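Local coordinates for protein dTDP-4-dehydrorhamnose Reductase (Yersinia enterocolitica, PDB 5U9C) that probably catalyses the NADPH-dependent reduction of dTDP-4-dehydro-beta-L-rhamnose to dTDP-L-rhamnose in the biosynthesis of this activated sugar, at residues Ile136-Ser139 with Ser140-Ala144; Ser195-Gln198 with Leu199-Ile203; Thr222-Arg225 with Phe226-Ala229; Lys275-Trp279 with Lys280-Ala284; Ala284-Val287 with Gly288-Leu291. One frame throughout, in Å; residues are numbered along the deposited sequence. Where two conformers were deposited one is given.

The five contacts illustrate how neighbours along a chain tie a helix together at its ends and in its body. Contact 2 is the most buried and opens helix 196-209, whereas contact 1 lies partly buried near the end of helix 129-144, where a salt bridge is the main side-chain bond. Contacts 3 and 4 both start helices, one with a capping box and the other with an aspartate that reaches back to the loop; they touch through I223 and W279, while Q198 of contact 2 meets D282 of contact 4. Contacts 4 and 5 share A284 and helix 279-288. Contact 5, at its far end, is more exposed and relies on backbone carbonyls and an aromatic pair.

Contact 1 (Ile136-Ser139 with Ser140-Ala144); sequences IGES and SVRNA
E138 and R142 both place CG opposite their own carbonyl carbon (chi1 -64° and -73°). E138 runs straight beyond CG and R142 runs straight as far as NE, side by side in the same direction, before the guanidinium turns back toward the carboxylate. The result is an i to i+4 salt bridge on helix 129-144, one of the helices packed on the parallel Rossmann sheet. A single carboxylate oxygen carries it. E138 OE1 lies 3.2 Å from R142 NH1, and a weak second bond brings R142 NH2 to E138 OE1 at 3.4 Å. The oxygen sits at the edge of the guanidinium, close to its plane, yet it is approached from above the carboxylate plane, and the two flat groups are turned 63° against each other. The pair is therefore no coplanar two-pronged fork.

Other partners hold both groups in this tilted pose: E138 OE1 also bridges to R153, E138 OE2 bonds to S105, and R142 NH1 bonds to T214. With two arginines beside it, the carboxylate is probably kept ionised. On another side of the helix S140 OG turns to E88 of helix 76-97. N143 meets its counterparts in two neighbouring subunits, while its backbone keeps the regular helix bond, N143 N to S139 O at 2.9 Å, and N143 CG rests 3.2 Å from the same S139 O.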
loop_
_atom_site.group_PDB
_atom_site.type_symbol
_atom_site.label_atom_id
_atom_site.label_comp_id
_atom_site.label_asym_id
_atom_site.label_seq_id
_atom_site.Cartn_x
_atom_site.Cartn_y
_atom_site.Cartn_z
ATOM N N ILE D 136 18.419 12.714 -0.615
ATOM C CA ILE D 136 19.679 12.190 -1.134
ATOM C C ILE D 136 20.808 13.197 -0.772
ATOM O O ILE D 136 21.950 12.793 -0.520
ATOM C CB ILE D 136 19.597 11.832 -2.637
ATOM C CG1 ILE D 136 20.864 11.087 -3.102
ATOM C CG2 ILE D 136 19.350 13.058 -3.486
ATOM C CD1 ILE D 136 21.031 9.697 -2.535
ATOM N N GLY D 137 20.473 14.493 -0.685
ATOM C CA GLY D 137 21.458 15.496 -0.263
ATOM C C GLY D 137 21.887 15.156 1.166
ATOM O O GLY D 137 23.094 15.213 1.491
ATOM N N GLU D 138 20.929 14.768 2.018
ATOM C CA GLU D 138 21.272 14.348 3.401
ATOM C C GLU D 138 22.251 13.179 3.393
ATOM O O GLU D 138 23.224 13.192 4.146
ATOM C CB GLU D 138 20.063 13.914 4.234
ATOM C CG GLU D 138 18.998 14.963 4.550
ATOM C CD GLU D 138 17.942 14.429 5.518
ATOM O OE1 GLU D 138 18.125 13.307 6.056
ATOM O OE2 GLU D 138 16.940 15.134 5.767
ATOM N N SER D 139 21.990 12.181 2.551
ATOM C CA SER D 139 22.874 11.019 2.450
ATOM C C SER D 139 24.299 11.472 2.129
ATOM O O SER D 139 25.256 11.030 2.785
ATOM C CB SER D 139 22.404 10.034 1.370
ATOM O OG SER D 139 21.093 9.563 1.611
ATOM N N SER D 140 24.425 12.388 1.161
ATOM C CA SER D 140 25.740 12.899 0.731
ATOM C C SER D 140 26.504 13.508 1.901
ATOM O O SER D 140 27.716 13.313 2.036
ATOM C CB SER D 140 25.580 13.970 -0.350
ATOM O OG SER D 140 25.157 13.387 -1.546
ATOM N N VAL D 141 25.785 14.238 2.743
ATOM C CA VAL D 141 26.355 14.886 3.912
ATOM C C VAL D 141 26.820 13.840 4.941
ATOM O O VAL D 141 27.980 13.884 5.388
ATOM C CB VAL D 141 25.365 15.890 4.520
ATOM C CG1 VAL D 141 25.837 16.393 5.881
ATOM C CG2 VAL D 141 25.150 17.057 3.559
ATOM N N ARG D 142 25.947 12.884 5.271
ATOM C CA ARG D 142 26.274 11.823 6.256
ATOM C C ARG D 142 27.436 10.957 5.873
ATOM O O ARG D 142 28.306 10.695 6.706
ATOM C CB ARG D 142 25.099 10.867 6.504
ATOM C CG ARG D 142 23.995 11.479 7.302
ATOM C CD ARG D 142 23.107 10.419 7.943
ATOM N NE ARG D 142 21.966 11.108 8.509
ATOM C CZ ARG D 142 20.920 11.502 7.798
ATOM N NH1 ARG D 142 19.940 12.169 8.388
ATOM N NH2 ARG D 142 20.860 11.251 6.489
ATOM N N ASN D 143 27.410 10.474 4.633
ATOM C CA ASN D 143 28.465 9.635 4.113
ATOM C C ASN D 143 29.850 10.343 4.092
ATOM O O ASN D 143 30.847 9.737 4.441
ATOM C CB ASN D 143 28.096 9.112 2.719
ATOM C CG ASN D 143 26.838 8.234 2.726
ATOM O OD1 ASN D 143 26.175 8.060 3.761
ATOM N ND2 ASN D 143 26.483 7.712 1.556
ATOM N N ALA D 144 29.893 11.623 3.724
ATOM C CA ALA D 144 31.162 12.367 3.657
ATOM C C ALA D 144 31.680 12.885 5.003
ATOM O O ALA D 144 32.868 12.761 5.286
ATOM C CB ALA D 144 31.023 13.537 2.693
HETATM O O HOH W 1 18.770 10.955 5.316
#

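Contact 2 (Ser195-Gln198 with Leu199-Ile203); sequences SAMQ and LCNFI
M197, present as selenomethionine, lays its terminal methyl against the amide of N201, with M197 CE 3.2 Å from N201 OD1. M197 was modelled in two conformers, so this contact is tentative and belongs to one of them. M197 CG stands opposite its own backbone N and the chain then bends at chi2 (59°), which carries the selenium and methyl forward along the helix to N201, one turn on. The N201 amide also comes close to M197 O: N201 ND2 is within 3.3 Å of M197 O, but at an angle too poor for a hydrogen bond. That carbonyl is instead taken by the backbone, N201 N reaching M197 O at 3.2 Å.

The helix starts with an N-cap at S195. This residue turns its hydroxyl over the helix start so that S195 OG accepts from Q198 N at 3.2 Å, satisfying an amide that has no carbonyl a turn earlier in the helix to bond to. S195 O serves as well, accepting from L199 N at 2.9 Å, and A196 O takes C200 N at 2.8 Å.

S195 closes strand 190-195, and helix 196-209 starts directly after it. L199, F202 and I203 face I152 of strand 149-154, with F202 also against L215 of strand 213-217. A196, M197 and C200 lie against Y20 of helix 16-25, and Q198 packs on P276 of the loop leading into helix 279-288.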
loop_
_atom_site.group_PDB
_atom_site.type_symbol
_atom_site.label_atom_id
_atom_site.label_comp_id
_atom_site.label_asym_id
_atom_site.label_seq_id
_atom_site.Cartn_x
_atom_site.Cartn_y
_atom_site.Cartn_z
ATOM N N SER D 195 9.832 28.455 13.321
ATOM C CA SER D 195 10.181 29.877 13.392
ATOM C C SER D 195 11.630 30.050 12.961
ATOM O O SER D 195 12.535 29.496 13.598
ATOM C CB SER D 195 10.019 30.404 14.827
ATOM O OG SER D 195 10.714 31.635 14.996
ATOM N N ALA D 196 11.860 30.800 11.884
ATOM C CA ALA D 196 13.225 31.046 11.410
ATOM C C ALA D 196 14.081 31.726 12.497
ATOM O O ALA D 196 15.254 31.390 12.639
ATOM C CB ALA D 196 13.238 31.863 10.118
HETATM N N MSE D 197 13.501 32.653 13.266
HETATM C CA MSE D 197 14.277 33.349 14.322
HETATM C C MSE D 197 14.686 32.398 15.431
HETATM O O MSE D 197 15.803 32.502 15.946
HETATM C CB MSE D 197 13.552 34.598 14.845
HETATM C CG MSE D 197 14.358 35.373 15.910
HETATM SE SE MSE D 197 16.141 36.019 15.297
HETATM C CE MSE D 197 16.929 36.407 17.067
ATOM N N GLN D 198 13.817 31.463 15.807
ATOM C CA GLN D 198 14.179 30.474 16.846
ATOM C C GLN D 198 15.233 29.515 16.297
ATOM O O GLN D 198 16.197 29.176 16.995
ATOM C CB GLN D 198 12.972 29.668 17.341
ATOM C CG GLN D 198 11.931 30.450 18.130
ATOM C CD GLN D 198 10.753 29.588 18.620
ATOM O OE1 GLN D 198 10.311 28.635 17.942
ATOM N NE2 GLN D 198 10.234 29.932 19.817
ATOM N N LEU D 199 15.063 29.114 15.035
ATOM C CA LEU D 199 16.021 28.207 14.387
ATOM C C LEU D 199 17.401 28.892 14.318
ATOM O O LEU D 199 18.438 28.257 14.550
ATOM C CB LEU D 199 15.529 27.778 13.002
ATOM C CG LEU D 199 16.471 26.913 12.166
ATOM C CD1 LEU D 199 16.928 25.694 12.961
ATOM C CD2 LEU D 199 15.798 26.499 10.870
ATOM N N CYS D 200 17.396 30.189 14.028
ATOM C CA CYS D 200 18.641 30.973 13.992
ATOM C C CYS D 200 19.358 30.894 15.354
ATOM O O CYS D 200 20.525 30.569 15.436
ATOM C CB CYS D 200 18.336 32.437 13.649
ATOM S SG CYS D 200 19.766 33.535 13.731
ATOM N N ASN D 201 18.630 31.183 16.424
ATOM C CA ASN D 201 19.200 31.132 17.763
ATOM C C ASN D 201 19.770 29.740 18.073
ATOM O O ASN D 201 20.837 29.635 18.693
ATOM C CB ASN D 201 18.157 31.538 18.808
ATOM C CG ASN D 201 17.732 33.007 18.678
ATOM O OD1 ASN D 201 18.502 33.854 18.211
ATOM N ND2 ASN D 201 16.513 33.314 19.110
ATOM N N PHE D 202 19.056 28.695 17.649
ATOM C CA PHE D 202 19.506 27.330 17.868
ATOM C C PHE D 202 20.789 27.058 17.090
ATOM O O PHE D 202 21.703 26.406 17.606
ATOM C CB PHE D 202 18.453 26.272 17.502
ATOM C CG PHE D 202 18.978 24.867 17.625
ATOM C CD1 PHE D 202 19.017 24.242 18.859
ATOM C CD2 PHE D 202 19.527 24.216 16.536
ATOM C CE1 PHE D 202 19.534 22.962 18.993
ATOM C CE2 PHE D 202 20.071 22.950 16.666
ATOM C CZ PHE D 202 20.066 22.324 17.889
ATOM N N ILE D 203 20.850 27.562 15.859
ATOM C CA ILE D 203 22.015 27.375 15.016
ATOM C C ILE D 203 23.265 28.029 15.631
ATOM O O ILE D 203 24.350 27.433 15.583
ATOM C CB ILE D 203 21.751 27.862 13.586
ATOM C CG1 ILE D 203 20.789 26.884 12.897
ATOM C CG2 ILE D 203 23.049 27.949 12.810
ATOM C CD1 ILE D 203 20.333 27.313 11.525
#

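Contact 3 (Thr222-Arg225 with Phe226-Ala229); sequences TISR and FDIA
The F226 ring has S224 OG at its edge, near the ring plane, with F226 CB only 3.4 Å from S224 OG; beyond the segment the F226 side chain packs on I242 and P244 of strand 241-245. The second flat group, the D227 carboxylate, receives the S224 amide on the anti side of OD2, 33° out of the carboxylate plane. This bond, S224 N to D227 OD2, measures 2.9 Å and is nearly straight at 173°.

The reciprocal bond completes a capping box. S224 is the N-cap of helix 225-235, and its OG, set between the backbone N and the carbonyl carbon (chi1 66°), accepts from D227 N at 3.0 Å. Each residue thus uses its side chain to bind the backbone N-H of the other. Regular helix bonding follows at once, I228 N reaching S224 O at 3.1 Å.

Next to the capping box, I223 crosses I228 at about a right angle, and I223 CD1 meets I228 CG1 at 3.7 Å. R225 leads off elsewhere: its guanidinium makes a cation-pi contact with W156, and it touches F168, which contacts (R)-malate in a crystal structure of this protein, though none is bound to this chain. The contact combines polar and apolar parts. Polar groups close the helix start where strand 223-224 ends, while the isoleucines join that strand to the apolar side of the helix. Lying at the helix N-terminus, the D227 carboxylate would probably be stabilised in its ionised form.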
loop_
_atom_site.group_PDB
_atom_site.type_symbol
_atom_site.label_atom_id
_atom_site.label_comp_id
_atom_site.label_asym_id
_atom_site.label_seq_id
_atom_site.Cartn_x
_atom_site.Cartn_y
_atom_site.Cartn_z
ATOM N N THR D 222 0.672 19.622 15.053
ATOM C CA THR D 222 0.471 19.169 13.672
ATOM C C THR D 222 -0.810 19.847 13.265
ATOM O O THR D 222 -1.880 19.465 13.716
ATOM C CB THR D 222 0.359 17.643 13.604
ATOM O OG1 THR D 222 1.548 17.097 14.154
ATOM C CG2 THR D 222 0.237 17.169 12.181
ATOM N N ILE D 223 -0.686 20.822 12.363
ATOM C CA ILE D 223 -1.783 21.699 11.982
ATOM C C ILE D 223 -1.870 21.935 10.483
ATOM O O ILE D 223 -0.951 21.626 9.752
ATOM C CB ILE D 223 -1.575 23.071 12.679
ATOM C CG1 ILE D 223 -0.166 23.588 12.337
ATOM C CG2 ILE D 223 -1.753 22.900 14.176
ATOM C CD1 ILE D 223 0.284 24.829 13.013
ATOM N N SER D 224 -2.988 22.493 10.044
ATOM C CA SER D 224 -3.196 22.790 8.611
ATOM C C SER D 224 -2.965 24.259 8.382
ATOM O O SER D 224 -2.914 25.041 9.352
ATOM C CB SER D 224 -4.637 22.474 8.184
ATOM O OG SER D 224 -5.574 23.342 8.823
ATOM N N ARG D 225 -2.878 24.646 7.113
ATOM C CA ARG D 225 -2.754 26.061 6.759
ATOM C C ARG D 225 -4.003 26.792 7.210
ATOM O O ARG D 225 -3.936 27.964 7.558
ATOM C CB ARG D 225 -2.575 26.257 5.266
ATOM C CG ARG D 225 -1.324 25.638 4.674
ATOM C CD ARG D 225 -0.064 26.210 5.268
ATOM N NE ARG D 225 1.106 25.811 4.481
ATOM C CZ ARG D 225 2.327 26.310 4.635
ATOM N NH1 ARG D 225 2.579 27.261 5.552
ATOM N NH2 ARG D 225 3.304 25.863 3.849
ATOM N N PHE D 226 -5.146 26.100 7.187
ATOM C CA PHE D 226 -6.397 26.681 7.653
ATOM C C PHE D 226 -6.304 27.068 9.126
ATOM O O PHE D 226 -6.753 28.154 9.517
ATOM C CB PHE D 226 -7.580 25.720 7.413
ATOM C CG PHE D 226 -8.859 26.165 8.054
ATOM C CD1 PHE D 226 -9.545 27.282 7.567
ATOM C CD2 PHE D 226 -9.397 25.465 9.136
ATOM C CE1 PHE D 226 -10.735 27.698 8.163
ATOM C CE2 PHE D 226 -10.584 25.875 9.738
ATOM C CZ PHE D 226 -11.262 26.997 9.251
ATOM N N ASP D 227 -5.732 26.174 9.939
ATOM C CA ASP D 227 -5.535 26.434 11.379
ATOM C C ASP D 227 -4.650 27.668 11.563
ATOM O O ASP D 227 -4.913 28.523 12.415
ATOM C CB ASP D 227 -4.845 25.256 12.087
ATOM C CG ASP D 227 -5.695 24.015 12.148
ATOM O OD1 ASP D 227 -6.919 24.112 12.348
ATOM O OD2 ASP D 227 -5.118 22.915 12.029
ATOM N N ILE D 228 -3.591 27.743 10.769
ATOM C CA ILE D 228 -2.657 28.868 10.838
ATOM C C ILE D 228 -3.358 30.173 10.420
ATOM O O ILE D 228 -3.200 31.216 11.087
ATOM C CB ILE D 228 -1.408 28.598 9.961
ATOM C CG1 ILE D 228 -0.621 27.414 10.542
ATOM C CG2 ILE D 228 -0.535 29.847 9.872
ATOM C CD1 ILE D 228 0.502 26.910 9.632
ATOM N N ALA D 229 -4.134 30.128 9.338
ATOM C CA ALA D 229 -4.829 31.346 8.890
ATOM C C ALA D 229 -5.802 31.824 9.963
ATOM O O ALA D 229 -5.866 33.018 10.247
ATOM C CB ALA D 229 -5.544 31.118 7.571
#

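Contact 4 (Lys275-Trp279 with Lys280-Ala284); sequences KPSLW and KSDLA
P276 comes first to touch the helix, its CB lying 4.0 Å from D282 OD2. S277 follows with the main polar link: S277 N donates at 2.8 Å to D282 OD2, which accepts through its syn lone pair. S277 CB packs beside D282 OD1, at 3.3 Å. D282 has further partners, S219 bonding OD2 and Q198 weakly bonding OD1, so its buried carboxylate is tied to three parts of the chain. Its place in the first turn of the helix would probably favour the charged form.

L278 is the N-cap residue, and its carbonyl opens the regular bonding: D282 N meets L278 O at 3.0 Å and 172°. W279 begins the helix, and with chi1 at 76° its CG sits between the backbone N and the carbonyl carbon. That torsion swings the indole alongside the following turn. K280 lies beside it, its CG 3.5 Å from the centroid of the W279 six-membered ring and only 12° off the normal, a CH-pi contact over one face. L283 runs along the indole in the same direction, with W279 CZ3 and L283 CD2 at 4.0 Å. The whole is the N-terminal junction of helix 279-288: the D282 side chain binds the backbone N-H just before the N-cap residue, while W279 and L283 pack the helix on A231 of helix 225-235 and I193 of strand 190-195.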
loop_
_atom_site.group_PDB
_atom_site.type_symbol
_atom_site.label_atom_id
_atom_site.label_comp_id
_atom_site.label_asym_id
_atom_site.label_seq_id
_atom_site.Cartn_x
_atom_site.Cartn_y
_atom_site.Cartn_z
ATOM N N LYS D 275 15.080 26.341 22.447
ATOM C CA LYS D 275 14.104 25.412 21.884
ATOM C C LYS D 275 12.833 26.062 21.360
ATOM O O LYS D 275 12.501 27.169 21.757
ATOM C CB LYS D 275 13.748 24.371 22.958
ATOM C CG LYS D 275 14.986 23.639 23.502
ATOM C CD LYS D 275 14.689 22.610 24.566
ATOM C CE LYS D 275 15.975 21.994 25.092
ATOM N NZ LYS D 275 16.849 22.979 25.821
ATOM N N PRO D 276 12.113 25.369 20.455
ATOM C CA PRO D 276 10.854 25.942 20.012
ATOM C C PRO D 276 9.820 25.738 21.102
ATOM O O PRO D 276 10.072 25.022 22.073
ATOM C CB PRO D 276 10.489 25.115 18.777
ATOM C CG PRO D 276 11.493 24.033 18.676
ATOM C CD PRO D 276 12.297 24.014 19.926
ATOM N N SER D 277 8.654 26.325 20.925
ATOM C CA SER D 277 7.590 26.206 21.916
ATOM C C SER D 277 6.311 25.661 21.228
ATOM O O SER D 277 6.403 24.846 20.297
ATOM C CB SER D 277 7.409 27.587 22.576
ATOM O OG SER D 277 6.384 27.587 23.535
ATOM N N LEU D 278 5.140 26.074 21.692
ATOM C CA LEU D 278 3.869 25.652 21.108
ATOM C C LEU D 278 3.641 26.463 19.823
ATOM O O LEU D 278 4.020 27.638 19.753
ATOM C CB LEU D 278 2.737 25.864 22.098
ATOM C CG LEU D 278 2.881 25.149 23.452
ATOM C CD1 LEU D 278 1.806 25.599 24.440
ATOM C CD2 LEU D 278 2.864 23.629 23.303
ATOM N N TRP D 279 3.048 25.843 18.804
ATOM C CA TRP D 279 2.851 26.543 17.505
ATOM C C TRP D 279 2.113 27.886 17.632
ATOM O O TRP D 279 2.551 28.858 17.052
ATOM C CB TRP D 279 2.177 25.636 16.461
ATOM C CG TRP D 279 0.714 25.428 16.631
ATOM C CD1 TRP D 279 0.092 24.496 17.414
ATOM C CD2 TRP D 279 -0.324 26.187 16.013
ATOM N NE1 TRP D 279 -1.266 24.615 17.297
ATOM C CE2 TRP D 279 -1.552 25.635 16.434
ATOM C CE3 TRP D 279 -0.337 27.280 15.131
ATOM C CZ2 TRP D 279 -2.789 26.142 16.015
ATOM C CZ3 TRP D 279 -1.568 27.764 14.688
ATOM C CH2 TRP D 279 -2.776 27.199 15.144
ATOM N N LYS D 280 1.037 27.942 18.415
ATOM C CA LYS D 280 0.287 29.194 18.586
ATOM C C LYS D 280 1.110 30.313 19.203
ATOM O O LYS D 280 1.013 31.453 18.757
ATOM C CB LYS D 280 -1.009 29.014 19.386
ATOM C CG LYS D 280 -2.172 28.525 18.556
ATOM C CD LYS D 280 -3.476 28.654 19.325
ATOM C CE LYS D 280 -4.667 28.323 18.445
ATOM N NZ LYS D 280 -5.939 28.551 19.171
ATOM N N SER D 281 1.922 29.989 20.203
ATOM C CA SER D 281 2.776 30.992 20.851
ATOM C C SER D 281 3.861 31.464 19.899
ATOM O O SER D 281 4.130 32.646 19.840
ATOM C CB SER D 281 3.474 30.430 22.093
ATOM O OG SER D 281 2.559 29.786 22.937
ATOM N N ASP D 282 4.526 30.532 19.206
ATOM C CA ASP D 282 5.602 30.899 18.274
ATOM C C ASP D 282 5.061 31.735 17.100
ATOM O O ASP D 282 5.698 32.710 16.675
ATOM C CB ASP D 282 6.366 29.652 17.784
ATOM C CG ASP D 282 7.107 28.930 18.917
ATOM O OD1 ASP D 282 7.391 29.571 19.953
ATOM O OD2 ASP D 282 7.410 27.720 18.777
ATOM N N LEU D 283 3.886 31.367 16.593
ATOM C CA LEU D 283 3.254 32.132 15.525
ATOM C C LEU D 283 2.893 33.530 16.034
ATOM O O LEU D 283 3.128 34.509 15.333
ATOM C CB LEU D 283 1.995 31.438 15.019
ATOM C CG LEU D 283 1.189 32.118 13.911
ATOM C CD1 LEU D 283 2.005 32.204 12.640
ATOM C CD2 LEU D 283 -0.065 31.301 13.654
ATOM N N ALA D 284 2.312 33.622 17.238
ATOM C CA ALA D 284 1.927 34.938 17.811
ATOM C C ALA D 284 3.119 35.902 17.878
ATOM O O ALA D 284 3.006 37.049 17.456
ATOM C CB ALA D 284 1.280 34.790 19.187
#

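Contact 5 (Ala284-Val287 with Gly288-Leu291); sequences AKYV and GTFL
Y286 O is gripped twice by T289: the hydroxyl T289 OG1 donates to it at 2.7 Å, lying in the carbonyl plane, and the amide T289 N reaches the same Y286 O at 3.1 Å from well above that plane. The two donors thus approach from different directions. T289 gets its hydroxyl there because OG1 sits between its own backbone N and carbonyl carbon (chi1 70°), curled back over the helix end.

Around this grip helix 279-288 unwinds into a type I beta turn, G288 to L291. G288 N still makes the regular bond to A284 O, whereas F290 N bonds one residue short, to V287 O at 3.0 Å. F290 then swings its ring back so that its edge meets the face of Y286, a T-shaped pair with centroids 5.3 Å apart and planes at 89°. F290 CE1 comes nearest, 3.6 Å from Y286 CZ.

The Y286 hydroxyl bonds to D165 and to the amide of G161, which fixes the ring's far end, and F290 also packs on I173 of helix 168-177. Chemically, the last carbonyls accept from N-H groups three residues on instead of four, and one also from a hydroxyl, while an edge-to-face aromatic pair holds the departing chain against Y286 of the last turn.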
loop_
_atom_site.group_PDB
_atom_site.type_symbol
_atom_site.label_atom_id
_atom_site.label_comp_id
_atom_site.label_asym_id
_atom_site.label_seq_id
_atom_site.Cartn_x
_atom_site.Cartn_y
_atom_site.Cartn_z
ATOM N N ALA D 284 2.312 33.622 17.238
ATOM C CA ALA D 284 1.927 34.938 17.811
ATOM C C ALA D 284 3.119 35.902 17.878
ATOM O O ALA D 284 3.006 37.049 17.456
ATOM C CB ALA D 284 1.280 34.790 19.187
ATOM N N LYS D 285 4.262 35.424 18.363
ATOM C CA LYS D 285 5.481 36.262 18.430
ATOM C C LYS D 285 5.891 36.782 17.049
ATOM O O LYS D 285 6.266 37.941 16.893
ATOM C CB LYS D 285 6.656 35.493 19.027
ATOM C CG LYS D 285 6.503 35.128 20.498
ATOM C CD LYS D 285 7.791 34.539 21.078
ATOM C CE LYS D 285 8.937 35.551 21.064
ATOM N NZ LYS D 285 10.216 34.986 21.578
ATOM N N TYR D 286 5.811 35.918 16.047
ATOM C CA TYR D 286 6.180 36.304 14.687
ATOM C C TYR D 286 5.180 37.307 14.091
ATOM O O TYR D 286 5.577 38.312 13.500
ATOM C CB TYR D 286 6.324 35.076 13.780
ATOM C CG TYR D 286 6.638 35.457 12.360
ATOM C CD1 TYR D 286 7.802 36.168 12.069
ATOM C CD2 TYR D 286 5.781 35.124 11.306
ATOM C CE1 TYR D 286 8.105 36.558 10.782
ATOM C CE2 TYR D 286 6.092 35.492 9.997
ATOM C CZ TYR D 286 7.254 36.206 9.748
ATOM O OH TYR D 286 7.603 36.582 8.479
ATOM N N VAL D 287 3.893 37.048 14.266
ATOM C CA VAL D 287 2.853 37.942 13.744
ATOM C C VAL D 287 2.956 39.312 14.417
ATOM O O VAL D 287 2.717 40.325 13.772
ATOM C CB VAL D 287 1.441 37.352 13.913
ATOM C CG1 VAL D 287 0.362 38.372 13.551
ATOM C CG2 VAL D 287 1.299 36.086 13.075
ATOM N N GLY D 288 3.332 39.335 15.698
ATOM C CA GLY D 288 3.522 40.604 16.429
ATOM C C GLY D 288 4.534 41.558 15.784
ATOM O O GLY D 288 4.418 42.774 15.929
ATOM N N THR D 289 5.509 41.024 15.048
ATOM C CA THR D 289 6.498 41.866 14.365
ATOM C C THR D 289 5.923 42.619 13.159
ATOM O O THR D 289 6.626 43.421 12.562
ATOM C CB THR D 289 7.734 41.069 13.873
ATOM O OG1 THR D 289 7.377 40.205 12.783
ATOM C CG2 THR D 289 8.378 40.269 15.014
ATOM N N PHE D 290 4.681 42.328 12.769
ATOM C CA PHE D 290 4.030 43.041 11.653
ATOM C C PHE D 290 3.240 44.275 12.106
ATOM O O PHE D 290 2.985 45.156 11.297
ATOM C CB PHE D 290 3.090 42.120 10.872
ATOM C CG PHE D 290 3.793 41.096 10.027
ATOM C CD1 PHE D 290 4.311 39.946 10.597
ATOM C CD2 PHE D 290 3.876 41.257 8.652
ATOM C CE1 PHE D 290 4.940 38.985 9.812
ATOM C CE2 PHE D 290 4.489 40.301 7.866
ATOM C CZ PHE D 290 5.028 39.166 8.443
ATOM N N LEU D 291 2.825 44.317 13.371
ATOM C CA LEU D 291 2.049 45.458 13.889
ATOM C C LEU D 291 2.707 46.057 15.121
ATOM O O LEU D 291 3.754 46.688 15.013
ATOM C CB LEU D 291 0.584 45.068 14.191
ATOM C CG LEU D 291 0.199 44.011 15.249
ATOM C CD1 LEU D 291 -1.308 44.056 15.500
ATOM C CD2 LEU D 291 0.631 42.602 14.860
#